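Local coordinates for Non-structural protein NS1 (Murine minute virus, PDB 4R94) that nicks viral DNA at the replication origin through its N-terminal nuclease domain, the part described here, and unwinds DNA with an ATP-driven helicase to start viral replication, at residues A[35-40]-A[170-175]; A[65-70]-A[77-82]; A[96-101]-A[128-133]; A[115-120]-A[212-217]. All coordinates share one frame; numbering follows the deposited sequence.

Contact 1: residues A[35-40]-A[170-175]; sequences VQLNGK and RIKLRE
Leu37 spreads its two methyl branches over successive residues of helix 167-179, and this single leucine carries most of the contact. One branch, CD2, meets Lys172, its distance to CG being 3.7 Å, while the other, CD1, lies 4.2 Å from CB of Leu173. The leucine crosses the side chain of Leu173 at about a right angle. Its CG stands opposite the carbonyl carbon (chi1 -62°), which carries the fork out from the strand to the helix. Val35, two residues earlier on the same face of strand 35-37, adds a further touch on Leu173, with its CG2 4.2 Å from CD1 of that residue.

The enclosed side of the contact is at Leu173, which is buried and is also covered by Tyr47 and by Ile42 of the partner strand 40-42. The shortest approach is on the solvent side, at the exposed Lys172: it lends only the aliphatic root of its chain to Leu37, and the chain then bends at chi2 and chi4. Strand 35-37 and the helical segment 170-175 run nearly antiparallel, 153° between their directions, with 9.9 Å separating their axes.

Strands 35-37 and 40-42 form a beta hairpin whose type I' turn runs from Leu37 to Lys40, closed by Lys40 N to Leu37 O at 2.8 Å. With no hydrogen bond between the two segments themselves, the hairpin is held to residues 170-175 by aliphatic packing, and its polar ties, a salt bridge from Lys40 and a hydrogen bond from Asn38, go to Glu169, just before them.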
# COMPACT_ATOMS: atom_id res chain seq x y z
N VAL A 35 -7.02 -18.49 0.44
CA VAL A 35 -7.92 -19.19 -0.45
C VAL A 35 -7.47 -20.64 -0.59
O VAL A 35 -6.28 -20.91 -0.69
CB VAL A 35 -7.96 -18.53 -1.86
CG1 VAL A 35 -8.88 -19.31 -2.79
CG2 VAL A 35 -8.43 -17.10 -1.75
N GLN A 36 -8.42 -21.56 -0.55
CA GLN A 36 -8.10 -22.93 -0.91
C GLN A 36 -8.96 -23.36 -2.08
O GLN A 36 -10.19 -23.35 -2.01
CB GLN A 36 -8.31 -23.89 0.26
CG GLN A 36 -7.75 -25.27 -0.09
CD GLN A 36 -8.11 -26.32 0.92
OE1 GLN A 36 -9.18 -26.93 0.84
NE2 GLN A 36 -7.21 -26.55 1.87
N LEU A 37 -8.29 -23.70 -3.18
CA LEU A 37 -8.94 -24.12 -4.41
C LEU A 37 -8.52 -25.55 -4.71
O LEU A 37 -7.34 -25.79 -4.95
CB LEU A 37 -8.57 -23.21 -5.57
CG LEU A 37 -8.97 -21.74 -5.46
CD1 LEU A 37 -8.41 -20.94 -6.63
CD2 LEU A 37 -10.48 -21.63 -5.41
N ASN A 38 -9.48 -26.48 -4.70
CA ASN A 38 -9.18 -27.87 -5.01
C ASN A 38 -8.00 -28.41 -4.21
O ASN A 38 -7.12 -29.07 -4.76
CB ASN A 38 -8.92 -28.03 -6.51
CG ASN A 38 -10.12 -27.65 -7.34
OD1 ASN A 38 -11.25 -28.03 -7.01
ND2 ASN A 38 -9.90 -26.87 -8.39
N GLY A 39 -7.97 -28.09 -2.93
CA GLY A 39 -6.91 -28.58 -2.06
C GLY A 39 -5.63 -27.77 -2.10
O GLY A 39 -4.72 -28.01 -1.30
N LYS A 40 -5.55 -26.82 -3.03
CA LYS A 40 -4.36 -25.98 -3.21
C LYS A 40 -4.45 -24.75 -2.32
O LYS A 40 -5.41 -23.99 -2.42
CB LYS A 40 -4.19 -25.55 -4.66
CG LYS A 40 -4.10 -26.69 -5.66
CD LYS A 40 -3.98 -26.13 -7.07
CE LYS A 40 -3.83 -27.24 -8.10
NZ LYS A 40 -3.67 -26.68 -9.48
N ARG A 170 -7.50 -20.22 -11.83
CA ARG A 170 -7.10 -18.82 -12.00
C ARG A 170 -8.31 -17.89 -12.09
O ARG A 170 -8.33 -16.82 -11.49
CB ARG A 170 -6.25 -18.64 -13.26
CG ARG A 170 -4.82 -18.97 -13.06
CD ARG A 170 -4.00 -18.55 -14.26
NE ARG A 170 -2.72 -19.21 -14.24
CZ ARG A 170 -1.67 -18.80 -13.55
NH1 ARG A 170 -1.74 -17.69 -12.82
NH2 ARG A 170 -0.54 -19.49 -13.60
N ILE A 171 -9.31 -18.30 -12.86
CA ILE A 171 -10.53 -17.52 -13.00
C ILE A 171 -11.30 -17.43 -11.68
O ILE A 171 -11.85 -16.38 -11.34
CB ILE A 171 -11.44 -18.11 -14.10
CG1 ILE A 171 -10.73 -18.04 -15.45
CG2 ILE A 171 -12.77 -17.40 -14.14
CD1 ILE A 171 -10.29 -16.64 -15.86
N LYS A 172 -11.34 -18.54 -10.94
CA LYS A 172 -12.00 -18.53 -9.65
C LYS A 172 -11.28 -17.56 -8.71
O LYS A 172 -11.92 -16.80 -7.98
CB LYS A 172 -12.03 -19.94 -9.05
CG LYS A 172 -12.84 -20.06 -7.77
CD LYS A 172 -14.29 -19.65 -7.99
CE LYS A 172 -15.21 -20.21 -6.90
NZ LYS A 172 -14.96 -19.62 -5.55
N LEU A 173 -9.95 -17.57 -8.74
CA LEU A 173 -9.17 -16.70 -7.87
C LEU A 173 -9.42 -15.24 -8.25
O LEU A 173 -9.60 -14.39 -7.38
CB LEU A 173 -7.68 -17.04 -7.96
CG LEU A 173 -6.73 -16.18 -7.14
CD1 LEU A 173 -7.15 -16.20 -5.67
CD2 LEU A 173 -5.31 -16.66 -7.30
N ARG A 174 -9.45 -14.98 -9.55
CA ARG A 174 -9.72 -13.64 -10.06
C ARG A 174 -11.08 -13.13 -9.55
O ARG A 174 -11.19 -11.99 -9.07
CB ARG A 174 -9.67 -13.66 -11.60
CG ARG A 174 -10.16 -12.39 -12.27
CD ARG A 174 -9.08 -11.31 -12.30
NE ARG A 174 -9.71 -10.02 -12.55
CZ ARG A 174 -10.01 -9.57 -13.76
NH1 ARG A 174 -9.69 -10.30 -14.83
NH2 ARG A 174 -10.60 -8.39 -13.91
N GLU A 175 -12.11 -13.97 -9.60
CA GLU A 175 -13.42 -13.51 -9.16
C GLU A 175 -13.55 -13.43 -7.63
O GLU A 175 -14.28 -12.59 -7.13
CB GLU A 175 -14.55 -14.37 -9.76
CG GLU A 175 -14.51 -15.85 -9.48
CD GLU A 175 -15.58 -16.61 -10.27
OE1 GLU A 175 -16.01 -17.70 -9.82
OE2 GLU A 175 -16.00 -16.11 -11.34

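Contact 2: residues A[65-70]-A[77-82]; sequences TTWDQS and TTVDEM
A short connection between two helices, 54-70 and 81-104, turns back so that the residues leading into the second helix pack against a tryptophan near the end of the first. Trp67 supplies the ring, and it is the benzene end of the indole that reaches across. CH2 of Trp67 lies 4.1 Å from CG2 of Val79, and this methyl sits at the ring's edge, close to its plane. A second methyl, CG2 of Thr77, comes obliquely to the same end of the ring, 4.4 Å from CZ2 of Trp67. The indole gets there because CG of Trp67 points opposite the backbone N (chi1 176°), carrying the ring out from the helix to the returning chain. Val79 turns CG2 to the ring, with CG1 placed beside its own carbonyl carbon.

In the nuclease domain this connection between the helices lies beside the loop that follows helix 203-211. Lys216 of that loop makes a cation-pi contact with Trp67, and Phe88 of helix 81-104 also meets the indole, the two ring planes inclined at about 65°. Thr78 is tied by backbone and side-chain hydrogen bonds to Ser218, which fixes the connection to the same loop. Back on helix 54-70, Ser70 turns its hydroxyl onto the helix itself, donating from OG to the carbonyl O of Thr66 at 2.8 Å. Leu229 of strand 227-232 touches both Thr66 and Trp67.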
# COMPACT_ATOMS: atom_id res chain seq x y z
N THR A 65 15.30 -0.71 -2.38
CA THR A 65 16.21 0.33 -1.93
C THR A 65 15.59 1.18 -0.83
O THR A 65 16.27 1.63 0.06
CB THR A 65 16.66 1.19 -3.13
OG1 THR A 65 17.48 0.37 -3.97
CG2 THR A 65 17.50 2.38 -2.68
N THR A 66 14.28 1.35 -0.87
CA THR A 66 13.58 2.03 0.22
C THR A 66 13.74 1.25 1.52
O THR A 66 14.02 1.84 2.58
CB THR A 66 12.09 2.22 -0.12
OG1 THR A 66 11.98 3.15 -1.20
CG2 THR A 66 11.33 2.75 1.08
N TRP A 67 13.58 -0.07 1.45
CA TRP A 67 13.83 -0.92 2.61
C TRP A 67 15.27 -0.78 3.09
O TRP A 67 15.54 -0.59 4.28
CB TRP A 67 13.52 -2.39 2.30
CG TRP A 67 13.86 -3.32 3.44
CD1 TRP A 67 15.08 -3.87 3.71
CD2 TRP A 67 12.97 -3.78 4.47
NE1 TRP A 67 15.01 -4.66 4.84
CE2 TRP A 67 13.73 -4.62 5.33
CE3 TRP A 67 11.62 -3.57 4.76
CZ2 TRP A 67 13.17 -5.25 6.44
CZ3 TRP A 67 11.07 -4.20 5.88
CH2 TRP A 67 11.84 -5.03 6.70
N ASP A 68 16.21 -0.87 2.14
CA ASP A 68 17.63 -0.83 2.49
C ASP A 68 18.03 0.49 3.17
O ASP A 68 18.80 0.49 4.13
CB ASP A 68 18.49 -1.05 1.23
CG ASP A 68 18.38 -2.45 0.67
OD1 ASP A 68 18.02 -3.40 1.41
OD2 ASP A 68 18.67 -2.61 -0.55
N GLN A 69 17.51 1.60 2.68
CA GLN A 69 17.94 2.90 3.19
C GLN A 69 17.23 3.23 4.51
O GLN A 69 17.71 4.06 5.29
CB GLN A 69 17.69 3.99 2.14
CG GLN A 69 18.28 3.71 0.74
CD GLN A 69 19.74 3.20 0.73
OE1 GLN A 69 20.64 3.89 1.25
NE2 GLN A 69 19.98 2.01 0.11
N SER A 70 16.10 2.59 4.77
CA SER A 70 15.34 2.90 5.98
C SER A 70 15.66 1.91 7.09
O SER A 70 15.14 2.01 8.21
CB SER A 70 13.84 2.91 5.69
OG SER A 70 13.39 1.63 5.32
N THR A 77 17.86 -6.95 12.44
CA THR A 77 16.55 -7.22 11.85
C THR A 77 16.47 -8.70 11.50
O THR A 77 17.38 -9.24 10.88
CB THR A 77 16.31 -6.37 10.59
OG1 THR A 77 16.96 -5.10 10.73
CG2 THR A 77 14.82 -6.17 10.36
N THR A 78 15.39 -9.36 11.91
CA THR A 78 15.23 -10.78 11.61
C THR A 78 13.92 -11.07 10.87
O THR A 78 13.32 -12.13 11.07
CB THR A 78 15.27 -11.64 12.89
OG1 THR A 78 14.31 -11.16 13.84
CG2 THR A 78 16.66 -11.61 13.52
N VAL A 79 13.47 -10.14 10.04
CA VAL A 79 12.29 -10.41 9.21
C VAL A 79 12.63 -11.48 8.18
O VAL A 79 13.68 -11.40 7.54
CB VAL A 79 11.79 -9.13 8.49
CG1 VAL A 79 10.60 -9.46 7.60
CG2 VAL A 79 11.43 -8.05 9.50
N ASP A 80 11.74 -12.47 8.02
CA ASP A 80 11.93 -13.54 7.04
C ASP A 80 12.24 -12.99 5.65
O ASP A 80 11.66 -11.99 5.22
CB ASP A 80 10.69 -14.45 6.94
CG ASP A 80 10.52 -15.35 8.15
OD1 ASP A 80 11.45 -15.44 8.98
OD2 ASP A 80 9.45 -15.99 8.26
N GLU A 81 13.14 -13.65 4.94
CA GLU A 81 13.46 -13.26 3.58
C GLU A 81 12.25 -13.36 2.66
O GLU A 81 12.07 -12.49 1.80
CB GLU A 81 14.61 -14.12 3.05
CG GLU A 81 15.91 -13.87 3.77
CD GLU A 81 16.28 -12.40 3.77
OE1 GLU A 81 16.26 -11.78 2.68
OE2 GLU A 81 16.59 -11.85 4.86
N MET A 82 11.43 -14.39 2.85
CA MET A 82 10.25 -14.59 2.01
C MET A 82 9.26 -13.45 2.21
O MET A 82 8.59 -13.01 1.27
CB MET A 82 9.56 -15.93 2.32
CG MET A 82 8.24 -16.13 1.56
SD MET A 82 7.56 -17.81 1.63
CE MET A 82 8.91 -18.75 0.95

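Contact 3: residues A[96-101]-A[128-133]; sequences KCLFEV and CHVLIG. With MG (magnesium ion), chain B.
Two opposite faces of one strand do quite different work here: Val130 and Ile132 pack against a helix, whereas His129, the residue just before Val130, points to the other face and binds a magnesium ion. On the helix side, Leu98 and Val130 reach toward each other tip to tip. CG1 of Val130 sits in the fork of the leucine, 3.9 Å from CD1 and equally far from CD2 of Leu98. The CD2 branch also reaches Ile132, whose CD1 lies 4.2 Å away from it. All three side chains are buried, and the contact is wholly apolar.

On the metal side, His129 coordinates through NE2 at 2.2 Å from the magnesium ion. Its CG is held opposite the carbonyl carbon (chi1 -66°), and Phe211 meets its ring. Three waters bind the ion as well; Glu119 and His127 complete the site. His127, Cys128 and His129 form the predicted RCR-2 motif, the histidine pair (HUH) of rolling-circle nucleases.

Strand 125-134 runs inside the antiparallel sheet with strands 24-31 and 112-121 as its neighbours. Helix 81-104 backs it through Leu98, while Leu131 faces helix 203-211, which carries the nuclease tyrosine, Tyr210, on the metal side.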
# COMPACT_ATOMS: atom_id res chain seq x y z
N LYS A 96 1.67 -0.31 -9.57
CA LYS A 96 1.25 -0.57 -10.95
C LYS A 96 -0.25 -0.31 -11.10
O LYS A 96 -0.67 0.31 -12.07
CB LYS A 96 1.58 -2.00 -11.38
CG LYS A 96 1.30 -2.27 -12.85
CD LYS A 96 2.35 -1.60 -13.71
CE LYS A 96 2.16 -1.95 -15.18
NZ LYS A 96 3.25 -1.38 -16.01
N CYS A 97 -1.04 -0.76 -10.12
CA CYS A 97 -2.49 -0.58 -10.19
C CYS A 97 -2.86 0.90 -10.17
O CYS A 97 -3.70 1.35 -10.95
CB CYS A 97 -3.19 -1.29 -9.03
SG CYS A 97 -3.10 -3.07 -9.16
N LEU A 98 -2.24 1.63 -9.26
CA LEU A 98 -2.49 3.06 -9.13
C LEU A 98 -2.15 3.75 -10.45
O LEU A 98 -2.92 4.56 -10.95
CB LEU A 98 -1.67 3.67 -8.00
CG LEU A 98 -1.93 3.14 -6.59
CD1 LEU A 98 -0.88 3.73 -5.65
CD2 LEU A 98 -3.34 3.47 -6.13
N PHE A 99 -0.98 3.42 -11.00
CA PHE A 99 -0.52 4.09 -12.22
C PHE A 99 -1.39 3.74 -13.42
O PHE A 99 -1.63 4.59 -14.28
CB PHE A 99 0.95 3.76 -12.48
CG PHE A 99 1.89 4.25 -11.41
CD1 PHE A 99 1.50 5.22 -10.50
CD2 PHE A 99 3.17 3.73 -11.31
CE1 PHE A 99 2.36 5.66 -9.53
CE2 PHE A 99 4.04 4.18 -10.34
CZ PHE A 99 3.64 5.14 -9.45
N GLU A 100 -1.89 2.50 -13.47
CA GLU A 100 -2.79 2.09 -14.54
C GLU A 100 -4.08 2.90 -14.50
O GLU A 100 -4.57 3.32 -15.55
CB GLU A 100 -3.10 0.59 -14.45
CG GLU A 100 -1.90 -0.25 -14.86
CD GLU A 100 -2.12 -1.75 -14.76
OE1 GLU A 100 -2.72 -2.21 -13.76
OE2 GLU A 100 -1.65 -2.47 -15.66
N VAL A 101 -4.61 3.16 -13.30
CA VAL A 101 -5.84 3.94 -13.22
C VAL A 101 -5.56 5.41 -13.54
O VAL A 101 -6.36 6.06 -14.21
CB VAL A 101 -6.51 3.78 -11.85
CG1 VAL A 101 -7.78 4.62 -11.77
CG2 VAL A 101 -6.86 2.30 -11.67
N CYS A 128 -1.92 -3.13 2.69
CA CYS A 128 -1.21 -1.94 2.25
C CYS A 128 -2.17 -0.76 2.16
O CYS A 128 -3.12 -0.77 1.37
CB CYS A 128 -0.51 -2.22 0.91
SG CYS A 128 0.48 -0.84 0.35
N HIS A 129 -1.94 0.24 3.00
CA HIS A 129 -2.68 1.48 2.95
C HIS A 129 -2.20 2.36 1.80
O HIS A 129 -1.00 2.52 1.59
CB HIS A 129 -2.53 2.25 4.25
CG HIS A 129 -3.16 1.57 5.41
ND1 HIS A 129 -4.46 1.82 5.79
CD2 HIS A 129 -2.68 0.65 6.28
CE1 HIS A 129 -4.75 1.09 6.86
NE2 HIS A 129 -3.69 0.37 7.17
N VAL A 130 -3.15 2.92 1.08
CA VAL A 130 -2.85 3.93 0.07
C VAL A 130 -3.71 5.17 0.27
O VAL A 130 -4.94 5.09 0.30
CB VAL A 130 -3.09 3.40 -1.35
CG1 VAL A 130 -2.77 4.51 -2.38
CG2 VAL A 130 -2.27 2.16 -1.58
N LEU A 131 -3.05 6.32 0.40
CA LEU A 131 -3.75 7.60 0.32
C LEU A 131 -3.44 8.19 -1.03
O LEU A 131 -2.28 8.24 -1.43
CB LEU A 131 -3.28 8.55 1.44
CG LEU A 131 -3.42 8.04 2.88
CD1 LEU A 131 -2.98 9.15 3.85
CD2 LEU A 131 -4.84 7.56 3.17
N ILE A 132 -4.45 8.66 -1.76
CA ILE A 132 -4.18 9.24 -3.07
C ILE A 132 -5.22 10.28 -3.45
O ILE A 132 -6.43 10.07 -3.26
CB ILE A 132 -4.10 8.14 -4.17
CG1 ILE A 132 -3.72 8.74 -5.53
CG2 ILE A 132 -5.40 7.35 -4.26
CD1 ILE A 132 -3.27 7.69 -6.54
N GLY A 133 -4.75 11.40 -3.99
CA GLY A 133 -5.64 12.46 -4.41
C GLY A 133 -4.91 13.54 -5.17
O GLY A 133 -3.71 13.42 -5.49
MG MG B . -3.45 -0.92 8.94
O HOH W 1 -5.50 -1.43 8.98
O HOH W 2 -2.92 -2.11 10.65
O HOH W 3 -4.03 0.64 10.14

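Contact 4: residues A[115-120]-A[212-217]; sequences FVQHEW and LTKKKI. With MG (magnesium ion), chain B.
Glu119 and Lys214 cross at about a right angle, the lysine ammonium arriving beside the carboxylate whose other oxygen holds the magnesium ion. OE1 of Glu119 binds the metal at 2.1 Å; OE2 takes the salt bridge, 2.8 Å from NZ of Lys214. The ammonium comes in on the syn side but 34° out of the carboxylate plane. Bends at chi2 and chi4 fold the lysine back to this position, where NZ also makes a weak bond to a metal-bound water.

Gln117 takes the same oxygen on its anti side: its NE2 donates to that lone pair of Glu119 OE2 at 2.9 Å, and the oxygen lies 12° out of the Gln117 amide plane. The metal on OE1 and two donors on OE2 together fix the carboxylate's rotation. The amide is positioned in turn by Ser230 and Arg245, which both bond to OE1 of Gln117, and by the carbonyl O of Phe211, which takes a bond from NE2. Farther along, CD1 of Ile217 packs on CB of Trp120 at 3.7 Å.

Lys214 belongs to the predicted RCR-3 motif, which begins with the catalytic Tyr210. Strand 112-121 lies between strands 125-134 and 227-232, and the loop after helix 203-211 passes over its metal-bearing face, with helix 242-252 flanking Leu212.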
# COMPACT_ATOMS: atom_id res chain seq x y z
N PHE A 115 0.61 8.29 -0.86
CA PHE A 115 1.38 7.73 0.23
C PHE A 115 0.99 6.27 0.35
O PHE A 115 -0.19 5.95 0.30
CB PHE A 115 1.08 8.47 1.55
CG PHE A 115 1.71 7.84 2.77
CD1 PHE A 115 3.02 8.11 3.12
CD2 PHE A 115 0.97 6.98 3.57
CE1 PHE A 115 3.60 7.53 4.24
CE2 PHE A 115 1.54 6.40 4.71
CZ PHE A 115 2.86 6.67 5.03
N VAL A 116 1.99 5.41 0.51
CA VAL A 116 1.77 3.98 0.59
C VAL A 116 2.41 3.45 1.87
O VAL A 116 3.54 3.82 2.18
CB VAL A 116 2.39 3.31 -0.67
CG1 VAL A 116 2.56 1.81 -0.49
CG2 VAL A 116 1.54 3.65 -1.90
N GLN A 117 1.70 2.63 2.65
CA GLN A 117 2.31 2.01 3.83
C GLN A 117 1.87 0.56 4.03
O GLN A 117 0.67 0.27 4.21
CB GLN A 117 2.01 2.81 5.10
CG GLN A 117 2.61 2.15 6.35
CD GLN A 117 2.91 3.18 7.43
OE1 GLN A 117 3.70 4.10 7.22
NE2 GLN A 117 2.30 3.01 8.61
N HIS A 118 2.84 -0.33 4.00
CA HIS A 118 2.60 -1.75 4.24
C HIS A 118 2.62 -2.04 5.72
O HIS A 118 3.55 -1.63 6.41
CB HIS A 118 3.65 -2.62 3.57
CG HIS A 118 3.68 -2.48 2.08
ND1 HIS A 118 3.06 -3.37 1.24
CD2 HIS A 118 4.25 -1.53 1.30
CE1 HIS A 118 3.26 -2.99 -0.01
NE2 HIS A 118 3.97 -1.88 -0.00
N GLU A 119 1.62 -2.78 6.17
CA GLU A 119 1.44 -3.10 7.59
C GLU A 119 1.06 -4.57 7.82
O GLU A 119 0.76 -5.32 6.88
CB GLU A 119 0.37 -2.20 8.21
CG GLU A 119 0.68 -0.72 8.13
CD GLU A 119 -0.34 0.15 8.85
OE1 GLU A 119 -1.48 -0.30 9.11
OE2 GLU A 119 0.01 1.31 9.13
N TRP A 120 1.07 -4.96 9.09
CA TRP A 120 0.69 -6.31 9.47
C TRP A 120 -0.34 -6.20 10.57
O TRP A 120 -0.03 -5.78 11.68
CB TRP A 120 1.88 -7.13 9.95
CG TRP A 120 1.54 -8.56 10.18
CD1 TRP A 120 1.03 -9.12 11.32
CD2 TRP A 120 1.69 -9.62 9.24
NE1 TRP A 120 0.84 -10.47 11.14
CE2 TRP A 120 1.25 -10.80 9.87
CE3 TRP A 120 2.16 -9.69 7.93
CZ2 TRP A 120 1.25 -12.04 9.22
CZ3 TRP A 120 2.17 -10.92 7.29
CH2 TRP A 120 1.72 -12.08 7.94
N LEU A 212 2.81 7.58 10.55
CA LEU A 212 4.17 7.71 11.06
C LEU A 212 4.31 7.37 12.56
O LEU A 212 5.41 7.36 13.10
CB LEU A 212 4.70 9.13 10.80
CG LEU A 212 4.91 9.52 9.33
CD1 LEU A 212 5.66 10.85 9.19
CD2 LEU A 212 5.62 8.39 8.56
N THR A 213 3.20 7.07 13.23
CA THR A 213 3.29 6.67 14.64
C THR A 213 3.50 5.18 14.84
O THR A 213 3.72 4.74 15.98
CB THR A 213 2.02 7.07 15.44
OG1 THR A 213 0.91 6.23 15.07
CG2 THR A 213 1.67 8.53 15.24
N LYS A 214 3.41 4.39 13.77
CA LYS A 214 3.48 2.94 13.90
C LYS A 214 4.88 2.45 14.26
O LYS A 214 5.88 3.12 14.00
CB LYS A 214 3.02 2.24 12.60
CG LYS A 214 1.63 2.65 12.09
CD LYS A 214 0.52 2.35 13.10
CE LYS A 214 -0.86 2.70 12.52
NZ LYS A 214 -1.36 1.70 11.51
N LYS A 215 4.95 1.26 14.86
CA LYS A 215 6.22 0.61 15.18
C LYS A 215 6.76 -0.24 14.03
O LYS A 215 6.00 -0.95 13.37
CB LYS A 215 6.06 -0.26 16.43
CG LYS A 215 7.35 -0.97 16.86
CD LYS A 215 7.31 -1.38 18.33
CE LYS A 215 8.59 -2.08 18.75
NZ LYS A 215 8.64 -2.27 20.23
N LYS A 216 8.07 -0.17 13.79
CA LYS A 216 8.70 -0.89 12.69
C LYS A 216 8.76 -2.38 12.97
O LYS A 216 9.22 -2.83 14.03
CB LYS A 216 10.11 -0.34 12.44
CG LYS A 216 10.95 -1.06 11.37
CD LYS A 216 10.52 -0.70 9.97
CE LYS A 216 11.49 -1.25 8.91
NZ LYS A 216 12.76 -0.46 8.84
N ILE A 217 8.29 -3.16 12.00
CA ILE A 217 8.41 -4.61 12.08
C ILE A 217 9.87 -5.04 11.89
O ILE A 217 10.51 -4.70 10.90
CB ILE A 217 7.53 -5.30 11.02
CG1 ILE A 217 6.05 -5.03 11.32
CG2 ILE A 217 7.84 -6.80 10.92
CD1 ILE A 217 5.13 -5.41 10.16
MG MG B . -3.45 -0.92 8.94
O HOH W 3 -4.03 0.64 10.14
O HOH W 1 -5.50 -1.43 8.98
O HOH W 2 -2.92 -2.11 10.65

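Contacts 3 and 4 meet at the magnesium ion, which takes His129 from one and Glu119 from the other, as well as three waters common to both. Their strands are sheet neighbours, and His129 N lies 2.9 Å from Gln117 O in a probable hydrogen bond. Contact 2 touches contact 4 through the loop 212-217, CG2 of Val79 lying 3.7 Å from O of Ile217; the centres of these two contacts are about 13 Å apart. Contact 2 also shares helix 81-104 with contact 3. Contact 1 stands apart from the nuclease site: its centre is about 25 Å from that of contact 3 and about 30 Å from those of contacts 2 and 4.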